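Local coordinates for protein apicoplast TIC22, putative (PDB 4E6Z) that acts as a chaperone required for protein import into the apicoplast of the malaria parasite Plasmodium falciparum, at residues V79-N84 / H131-K136; C100-C105 / W166-S171; K172-N177 / F213-D218. All coordinates share one frame; numbering follows the deposited sequence.

Contact 1. Residues V79-N84 / H131-K136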
# COMPACT_ATOMS: atom_id res chain seq x y z
N VAL A 79 -2.25 5.44 -3.09
CA VAL A 79 -1.31 4.78 -3.99
C VAL A 79 -0.65 5.85 -4.86
O VAL A 79 -1.28 6.83 -5.25
CB VAL A 79 -2.01 3.75 -4.90
CG1 VAL A 79 -1.02 3.15 -5.90
CG2 VAL A 79 -2.66 2.67 -4.06
N PHE A 80 0.64 5.66 -5.15
CA PHE A 80 1.41 6.70 -5.81
C PHE A 80 1.99 6.27 -7.15
O PHE A 80 2.49 5.15 -7.29
CB PHE A 80 2.51 7.22 -4.89
CG PHE A 80 1.99 7.76 -3.59
CD1 PHE A 80 1.68 9.10 -3.45
CD2 PHE A 80 1.79 6.91 -2.51
CE1 PHE A 80 1.18 9.59 -2.25
CE2 PHE A 80 1.30 7.39 -1.32
CZ PHE A 80 1.00 8.73 -1.18
N LEU A 81 1.91 7.16 -8.13
CA LEU A 81 2.48 6.92 -9.44
C LEU A 81 3.36 8.09 -9.85
O LEU A 81 3.24 9.19 -9.32
CB LEU A 81 1.39 6.72 -10.49
CG LEU A 81 0.45 5.52 -10.38
CD1 LEU A 81 -0.71 5.84 -9.46
CD2 LEU A 81 -0.08 5.14 -11.75
N ILE A 82 4.26 7.84 -10.79
CA ILE A 82 5.06 8.92 -11.37
C ILE A 82 4.43 9.26 -12.71
O ILE A 82 4.14 8.38 -13.52
CB ILE A 82 6.54 8.52 -11.52
CG1 ILE A 82 7.21 8.39 -10.14
CG2 ILE A 82 7.29 9.56 -12.34
CD1 ILE A 82 6.67 7.27 -9.30
N THR A 83 4.19 10.55 -12.94
CA THR A 83 3.49 10.96 -14.15
C THR A 83 4.12 12.20 -14.75
O THR A 83 4.96 12.84 -14.12
CB THR A 83 2.01 11.30 -13.85
OG1 THR A 83 1.94 12.50 -13.07
CG2 THR A 83 1.33 10.17 -13.09
N ASN A 84 3.72 12.52 -15.98
CA ASN A 84 4.00 13.83 -16.55
C ASN A 84 3.03 14.83 -15.94
O ASN A 84 2.24 14.48 -15.06
CB ASN A 84 3.89 13.81 -18.08
CG ASN A 84 2.50 13.43 -18.57
OD1 ASN A 84 1.52 13.54 -17.85
ND2 ASN A 84 2.43 12.98 -19.82
N HIS A 131 1.96 11.46 -8.45
CA HIS A 131 0.52 11.60 -8.49
C HIS A 131 -0.15 10.53 -7.63
O HIS A 131 0.28 9.38 -7.60
CB HIS A 131 0.01 11.52 -9.93
CG HIS A 131 -1.46 11.69 -10.06
ND1 HIS A 131 -2.13 12.82 -9.62
CD2 HIS A 131 -2.41 10.88 -10.58
CE1 HIS A 131 -3.42 12.68 -9.86
NE2 HIS A 131 -3.62 11.51 -10.44
N ASN A 132 -1.21 10.91 -6.92
CA ASN A 132 -1.86 9.98 -6.01
C ASN A 132 -3.21 9.48 -6.50
O ASN A 132 -4.04 10.24 -6.99
CB ASN A 132 -2.01 10.61 -4.62
CG ASN A 132 -2.86 11.86 -4.63
OD1 ASN A 132 -2.50 12.88 -5.23
ND2 ASN A 132 -4.02 11.79 -3.98
N ILE A 133 -3.41 8.17 -6.37
CA ILE A 133 -4.73 7.56 -6.52
C ILE A 133 -5.01 6.77 -5.24
O ILE A 133 -4.34 6.98 -4.23
CB ILE A 133 -4.79 6.63 -7.75
CG1 ILE A 133 -3.82 5.46 -7.58
CG2 ILE A 133 -4.46 7.40 -9.02
CD1 ILE A 133 -3.95 4.39 -8.64
N THR A 134 -6.00 5.89 -5.26
CA THR A 134 -6.29 5.05 -4.10
C THR A 134 -6.18 3.57 -4.43
O THR A 134 -6.14 3.19 -5.61
CB THR A 134 -7.70 5.33 -3.54
OG1 THR A 134 -8.68 4.77 -4.41
CG2 THR A 134 -7.93 6.82 -3.39
N MSE A 135 -6.13 2.74 -3.39
CA MSE A 135 -6.10 1.29 -3.56
C MSE A 135 -7.36 0.81 -4.26
O MSE A 135 -7.34 -0.19 -4.97
CB MSE A 135 -5.96 0.59 -2.21
CG MSE A 135 -4.57 0.03 -1.95
SE MSE A 135 -3.94 -1.16 -3.37
CE MSE A 135 -5.48 -2.34 -3.49
N LYS A 136 -8.47 1.52 -4.04
CA LYS A 136 -9.71 1.23 -4.73
C LYS A 136 -9.51 1.32 -6.24
O LYS A 136 -9.74 0.36 -6.97
CB LYS A 136 -10.80 2.22 -4.30
CG LYS A 136 -12.07 2.16 -5.14
CD LYS A 136 -13.07 3.21 -4.68
CE LYS A 136 -14.31 3.22 -5.56
NZ LYS A 136 -15.29 4.26 -5.12
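Val-79 and Leu-81 pair with Ile-133 and His-131 as the hydrogen-bonded sites of an antiparallel beta pair, in which the axes of the strand segments 79-83 and 131-134 approach to 4.6 Å with their directions 143° apart. Four backbone bonds join them; the one from His-131 N to Leu-81 O is 2.7 Å long, while Ile-133 O receives Val-79 N from above its carbonyl plane. Phe-80 and Asn-132 form the non-hydrogen-bonded pair between these sites.

On the face shared by Val-79, Leu-81, His-131 and Ile-133, the three aliphatic side chains pack together. Ile-133 places CG1 between its backbone N and carbonyl carbon (chi1 63°), where it lies 3.7 Å from Val-79 CB. Further out, Ile-133 CD1 meets Leu-81 CD1 at 3.6 Å. On the other face, the Phe-80 ring lies obliquely to Asn-132 and is covered by helix 261-272, where it also meets the ring of Tyr-266. The second strand runs directly into helix 135-150, whose start is capped by Thr-134 OG1 on Lys-137 N. At that strand-to-helix junction Val-79 CG2 sits 3.5 Å from the backbone N of selenomethionine Met-135 and 3.9 Å from its CG.

Contact 2. Residues C100-C105 / W166-S171; sequences CYMFLC and WKLISS
Cys-100 to Phe-103 run parallel to Trp-166 to Ile-169 as neighbouring strands of a mixed sheet, paired residue for residue. Backbone bonds alternate in direction between the strands; the shortest joins Ile-169 N to Met-102 O at 2.6 Å.

The tight side is the face bearing Cys-100, Met-102, Trp-166 and Leu-168, which helix 135-150 covers and to which Val-79 and Leu-81 of adjoining strand 78-83 add their side chains. Cys-100 CB touches Trp-166 CZ3 at 3.5 Å, and Cys-100 SG stands 4.5 Å from the centroid of the indole's six-membered ring, 27° off its normal, in an oblique sulfur-aromatic contact. The selenomethionine Met-102 crosses the tryptophan at about a right angle. Its chain is extended as far as SE and then bends (chi3 -59°), where CE comes 3.8 Å from Trp-166 CB.

The other face turns more to solvent: Tyr-101, Lys-167 and Ile-169 are partly exposed, though buried Phe-103 packs against Ile-169 and helix 106-119. Tyr-101 and Lys-167 lie side by side, with Lys-167 CD 3.6 Å from Tyr-101 CE1, while the tyrosine hydroxyl bonds to Glu-94. Beyond the strands, Cys-105 and, through a weak bond to Gln-174 N, Ser-171 cap the following helices. A water at the Phe-103 ring edge, in plane, accepts from Cys-105 N and donates to Ile-169 O at 2.6 Å.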
# COMPACT_ATOMS: atom_id res chain seq x y z
N CYS A 100 3.07 -0.38 -15.90
CA CYS A 100 3.09 0.83 -15.10
C CYS A 100 3.24 0.48 -13.62
O CYS A 100 2.74 -0.55 -13.17
CB CYS A 100 1.85 1.70 -15.35
SG CYS A 100 1.86 2.54 -16.97
N TYR A 101 3.93 1.33 -12.87
CA TYR A 101 4.25 1.07 -11.48
C TYR A 101 3.39 1.88 -10.51
O TYR A 101 3.25 3.09 -10.65
CB TYR A 101 5.73 1.36 -11.22
CG TYR A 101 6.65 0.41 -11.95
CD1 TYR A 101 6.97 -0.82 -11.39
CD2 TYR A 101 7.17 0.73 -13.19
CE1 TYR A 101 7.80 -1.70 -12.06
CE2 TYR A 101 8.01 -0.15 -13.86
CZ TYR A 101 8.32 -1.36 -13.29
OH TYR A 101 9.15 -2.24 -13.94
N MSE A 102 2.81 1.19 -9.54
CA MSE A 102 2.02 1.85 -8.50
C MSE A 102 2.62 1.53 -7.14
O MSE A 102 2.80 0.37 -6.79
CB MSE A 102 0.58 1.35 -8.56
CG MSE A 102 -0.04 1.48 -9.93
SE MSE A 102 -1.88 0.86 -9.98
CE MSE A 102 -1.62 -0.99 -9.40
N PHE A 103 2.95 2.57 -6.38
CA PHE A 103 3.65 2.39 -5.11
C PHE A 103 2.73 2.65 -3.92
O PHE A 103 1.97 3.61 -3.90
CB PHE A 103 4.86 3.32 -5.03
CG PHE A 103 5.87 3.09 -6.12
CD1 PHE A 103 6.94 2.24 -5.93
CD2 PHE A 103 5.75 3.74 -7.35
CE1 PHE A 103 7.87 2.02 -6.93
CE2 PHE A 103 6.68 3.53 -8.36
CZ PHE A 103 7.74 2.67 -8.15
N LEU A 104 2.80 1.77 -2.92
CA LEU A 104 2.05 1.97 -1.69
C LEU A 104 2.77 2.96 -0.78
O LEU A 104 2.16 3.57 0.09
CB LEU A 104 1.82 0.63 -0.97
CG LEU A 104 0.64 -0.18 -1.51
CD1 LEU A 104 0.78 -1.66 -1.19
CD2 LEU A 104 -0.68 0.37 -0.97
N CYS A 105 4.07 3.12 -1.01
CA CYS A 105 4.88 4.07 -0.25
C CYS A 105 5.40 5.17 -1.16
O CYS A 105 6.06 4.88 -2.16
CB CYS A 105 6.05 3.36 0.45
SG CYS A 105 7.20 4.47 1.31
N TRP A 166 -0.67 -3.09 -14.67
CA TRP A 166 -0.50 -2.23 -13.51
C TRP A 166 0.10 -3.01 -12.34
O TRP A 166 -0.56 -3.85 -11.74
CB TRP A 166 -1.85 -1.62 -13.11
CG TRP A 166 -2.45 -0.80 -14.20
CD1 TRP A 166 -3.36 -1.22 -15.14
CD2 TRP A 166 -2.19 0.58 -14.48
NE1 TRP A 166 -3.68 -0.18 -15.98
CE2 TRP A 166 -2.97 0.94 -15.60
CE3 TRP A 166 -1.37 1.55 -13.89
CZ2 TRP A 166 -2.96 2.22 -16.14
CZ3 TRP A 166 -1.35 2.82 -14.43
CH2 TRP A 166 -2.14 3.14 -15.54
N LYS A 167 1.36 -2.73 -12.04
CA LYS A 167 2.10 -3.46 -11.02
C LYS A 167 2.13 -2.71 -9.69
O LYS A 167 2.67 -1.61 -9.59
CB LYS A 167 3.53 -3.74 -11.50
CG LYS A 167 4.41 -4.43 -10.48
CD LYS A 167 5.84 -4.54 -11.00
CE LYS A 167 5.95 -5.53 -12.14
NZ LYS A 167 5.66 -6.92 -11.70
N LEU A 168 1.55 -3.32 -8.66
CA LEU A 168 1.52 -2.72 -7.33
C LEU A 168 2.79 -3.06 -6.56
O LEU A 168 3.18 -4.22 -6.47
CB LEU A 168 0.28 -3.21 -6.56
CG LEU A 168 0.01 -2.64 -5.17
CD1 LEU A 168 -0.30 -1.15 -5.23
CD2 LEU A 168 -1.14 -3.39 -4.51
N ILE A 169 3.44 -2.04 -6.01
CA ILE A 169 4.67 -2.22 -5.25
C ILE A 169 4.49 -1.91 -3.77
O ILE A 169 4.33 -0.74 -3.39
CB ILE A 169 5.80 -1.31 -5.78
CG1 ILE A 169 5.89 -1.40 -7.31
CG2 ILE A 169 7.12 -1.67 -5.12
CD1 ILE A 169 6.18 -2.80 -7.81
N SER A 170 4.54 -2.94 -2.92
CA SER A 170 4.46 -2.73 -1.48
C SER A 170 5.62 -1.89 -0.99
O SER A 170 6.66 -1.82 -1.63
CB SER A 170 4.43 -4.07 -0.73
OG SER A 170 3.20 -4.74 -0.89
N SER A 171 5.44 -1.23 0.16
CA SER A 171 6.51 -0.46 0.77
C SER A 171 7.77 -1.30 0.91
O SER A 171 7.74 -2.38 1.51
CB SER A 171 6.08 0.06 2.14
OG SER A 171 7.16 0.69 2.81
O HOH W 1 5.75 1.27 -2.44

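Contact 3. Residues K172-N177 / F213-D218; sequences KRQLQN and FFDLED
Gln-174 of helix 172-179 reaches Leu-216 and Glu-217 at the start of helix 216-227, and its amide is gripped there at both ends. Its CB lies 3.8 Å from Phe-214 O, and CG settles closer to the same carbonyl oxygen, at 3.3 Å. A bend at chi2 (-50°) places CD near Asp-215 CA, and the amide stacks on the Asp-215 carboxylate. At the tip, OE1 accepts a 2.9 Å bond from Leu-216 N, the first amide of the helix; it is nearly straight at the N-H, though the donor stands above the amide plane. Asn-177 ND2, one turn along, reaches this OE1 at 3.1 Å from the opposite face of the amide plane, so two donors fix the oxygen. NE2 donates to Glu-217 OE2 at 2.6 Å, the two side chains meeting tip to tip with their planes 88° apart; the donor stands above the carboxylate plane.

On the more exposed side, Arg-173 lays its guanidinium over the Glu-217 carboxylate, the planes 16° apart, with OE1 above its centre: a pairing of charges without a directed N-H. At the guanidinium edge, NH2 forms a 3.6 Å salt bridge with Asp-215 OD2, an oxygen also hydrogen-bonded to Ser-260. Arg-173, Asp-215 and Glu-217 thus make an interhelical salt-bridge network at a helix N terminus, where acidic side chains are commonly found.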
# COMPACT_ATOMS: atom_id res chain seq x y z
N LYS A 172 8.87 -0.81 0.36
CA LYS A 172 10.13 -1.53 0.42
C LYS A 172 10.52 -1.81 1.87
O LYS A 172 11.00 -2.90 2.20
CB LYS A 172 11.23 -0.73 -0.28
CG LYS A 172 12.57 -1.43 -0.35
CD LYS A 172 13.66 -0.47 -0.80
CE LYS A 172 14.97 -1.19 -1.06
NZ LYS A 172 14.88 -2.10 -2.25
N ARG A 173 10.31 -0.82 2.73
CA ARG A 173 10.69 -0.92 4.14
C ARG A 173 9.79 -1.89 4.93
O ARG A 173 10.24 -2.54 5.87
CB ARG A 173 10.67 0.47 4.78
CG ARG A 173 11.09 0.50 6.23
CD ARG A 173 10.96 1.90 6.82
NE ARG A 173 9.59 2.39 6.77
CZ ARG A 173 9.13 3.43 7.46
NH1 ARG A 173 9.94 4.09 8.28
NH2 ARG A 173 7.86 3.80 7.35
N GLN A 174 8.52 -1.98 4.54
CA GLN A 174 7.60 -2.89 5.22
C GLN A 174 7.81 -4.34 4.79
O GLN A 174 7.62 -5.26 5.58
CB GLN A 174 6.15 -2.46 5.02
CG GLN A 174 5.84 -1.05 5.51
CD GLN A 174 6.32 -0.80 6.93
OE1 GLN A 174 6.21 -1.66 7.80
NE2 GLN A 174 6.86 0.39 7.16
N LEU A 175 8.19 -4.54 3.53
CA LEU A 175 8.51 -5.88 3.05
C LEU A 175 9.68 -6.44 3.84
O LEU A 175 9.72 -7.63 4.16
CB LEU A 175 8.85 -5.87 1.56
CG LEU A 175 7.66 -5.90 0.60
CD1 LEU A 175 8.09 -5.44 -0.80
CD2 LEU A 175 7.06 -7.30 0.56
N GLN A 176 10.64 -5.58 4.14
CA GLN A 176 11.76 -5.97 4.98
C GLN A 176 11.30 -6.26 6.41
O GLN A 176 11.67 -7.28 7.00
CB GLN A 176 12.83 -4.88 5.00
CG GLN A 176 14.09 -5.30 5.74
CD GLN A 176 14.65 -6.62 5.25
OE1 GLN A 176 15.15 -6.72 4.13
NE2 GLN A 176 14.58 -7.64 6.10
N ASN A 177 10.48 -5.37 6.97
CA ASN A 177 9.95 -5.55 8.31
C ASN A 177 9.19 -6.87 8.46
O ASN A 177 9.23 -7.50 9.51
CB ASN A 177 9.03 -4.38 8.68
CG ASN A 177 9.79 -3.11 8.97
OD1 ASN A 177 10.98 -3.14 9.26
ND2 ASN A 177 9.11 -1.98 8.91
N PHE A 213 -2.54 -2.93 9.78
CA PHE A 213 -1.62 -1.84 9.52
C PHE A 213 -0.71 -2.10 8.34
O PHE A 213 -0.12 -3.18 8.24
CB PHE A 213 -0.77 -1.53 10.75
CG PHE A 213 -1.57 -1.14 11.95
CD1 PHE A 213 -1.83 0.19 12.22
CD2 PHE A 213 -2.06 -2.10 12.82
CE1 PHE A 213 -2.57 0.56 13.34
CE2 PHE A 213 -2.79 -1.75 13.93
CZ PHE A 213 -3.05 -0.42 14.19
N PHE A 214 -0.59 -1.12 7.45
CA PHE A 214 0.39 -1.19 6.38
C PHE A 214 1.80 -0.96 6.91
O PHE A 214 2.75 -1.61 6.48
CB PHE A 214 0.05 -0.22 5.24
CG PHE A 214 -0.98 -0.75 4.29
CD1 PHE A 214 -0.61 -1.45 3.15
CD2 PHE A 214 -2.33 -0.59 4.55
CE1 PHE A 214 -1.56 -1.95 2.28
CE2 PHE A 214 -3.29 -1.09 3.69
CZ PHE A 214 -2.90 -1.78 2.55
N ASP A 215 1.92 -0.04 7.86
CA ASP A 215 3.21 0.22 8.51
C ASP A 215 3.33 -0.49 9.85
O ASP A 215 2.50 -0.29 10.75
CB ASP A 215 3.44 1.72 8.68
CG ASP A 215 3.78 2.41 7.36
OD1 ASP A 215 3.53 1.82 6.29
OD2 ASP A 215 4.31 3.55 7.41
N LEU A 216 4.36 -1.31 9.98
CA LEU A 216 4.65 -1.99 11.23
C LEU A 216 4.75 -0.98 12.38
O LEU A 216 4.20 -1.20 13.46
CB LEU A 216 5.96 -2.78 11.13
CG LEU A 216 6.45 -3.41 12.44
CD1 LEU A 216 5.38 -4.29 13.07
CD2 LEU A 216 7.74 -4.20 12.22
N GLU A 217 5.44 0.12 12.13
CA GLU A 217 5.66 1.14 13.15
C GLU A 217 4.35 1.76 13.66
O GLU A 217 4.28 2.20 14.81
CB GLU A 217 6.63 2.21 12.66
CG GLU A 217 6.66 2.41 11.14
CD GLU A 217 7.56 1.40 10.42
OE1 GLU A 217 8.80 1.54 10.48
OE2 GLU A 217 7.02 0.48 9.79
N ASP A 218 3.33 1.78 12.81
CA ASP A 218 2.00 2.24 13.24
C ASP A 218 1.38 1.22 14.20
O ASP A 218 0.76 1.59 15.19
CB ASP A 218 1.08 2.45 12.04
CG ASP A 218 1.47 3.68 11.21
OD1 ASP A 218 2.20 4.56 11.72
OD2 ASP A 218 1.03 3.76 10.04

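How the contacts relate
From the N terminus, segment 79-84 opens contact 1 and 100-105 opens contact 2 before 131-136 closes the first and 166-171 the second, so their loops cross. They also touch: Phe-80 N lies 2.7 Å from Phe-103 O, a probable hydrogen bond that brings the antiparallel pair beside the parallel one, with their centres about 9 Å apart. Contact 3 opens directly after contact 2 has closed, in the helix following strand 164-169. Its loop runs through strands 193-203 and 208-213, and its closure by 213-218 ties helix 172-179 to the start of helix 216-227, just after strand 208-213. Leu-104 and Phe-214 pack where contacts 2 and 3 meet, whereas contacts 1 and 3 do not touch.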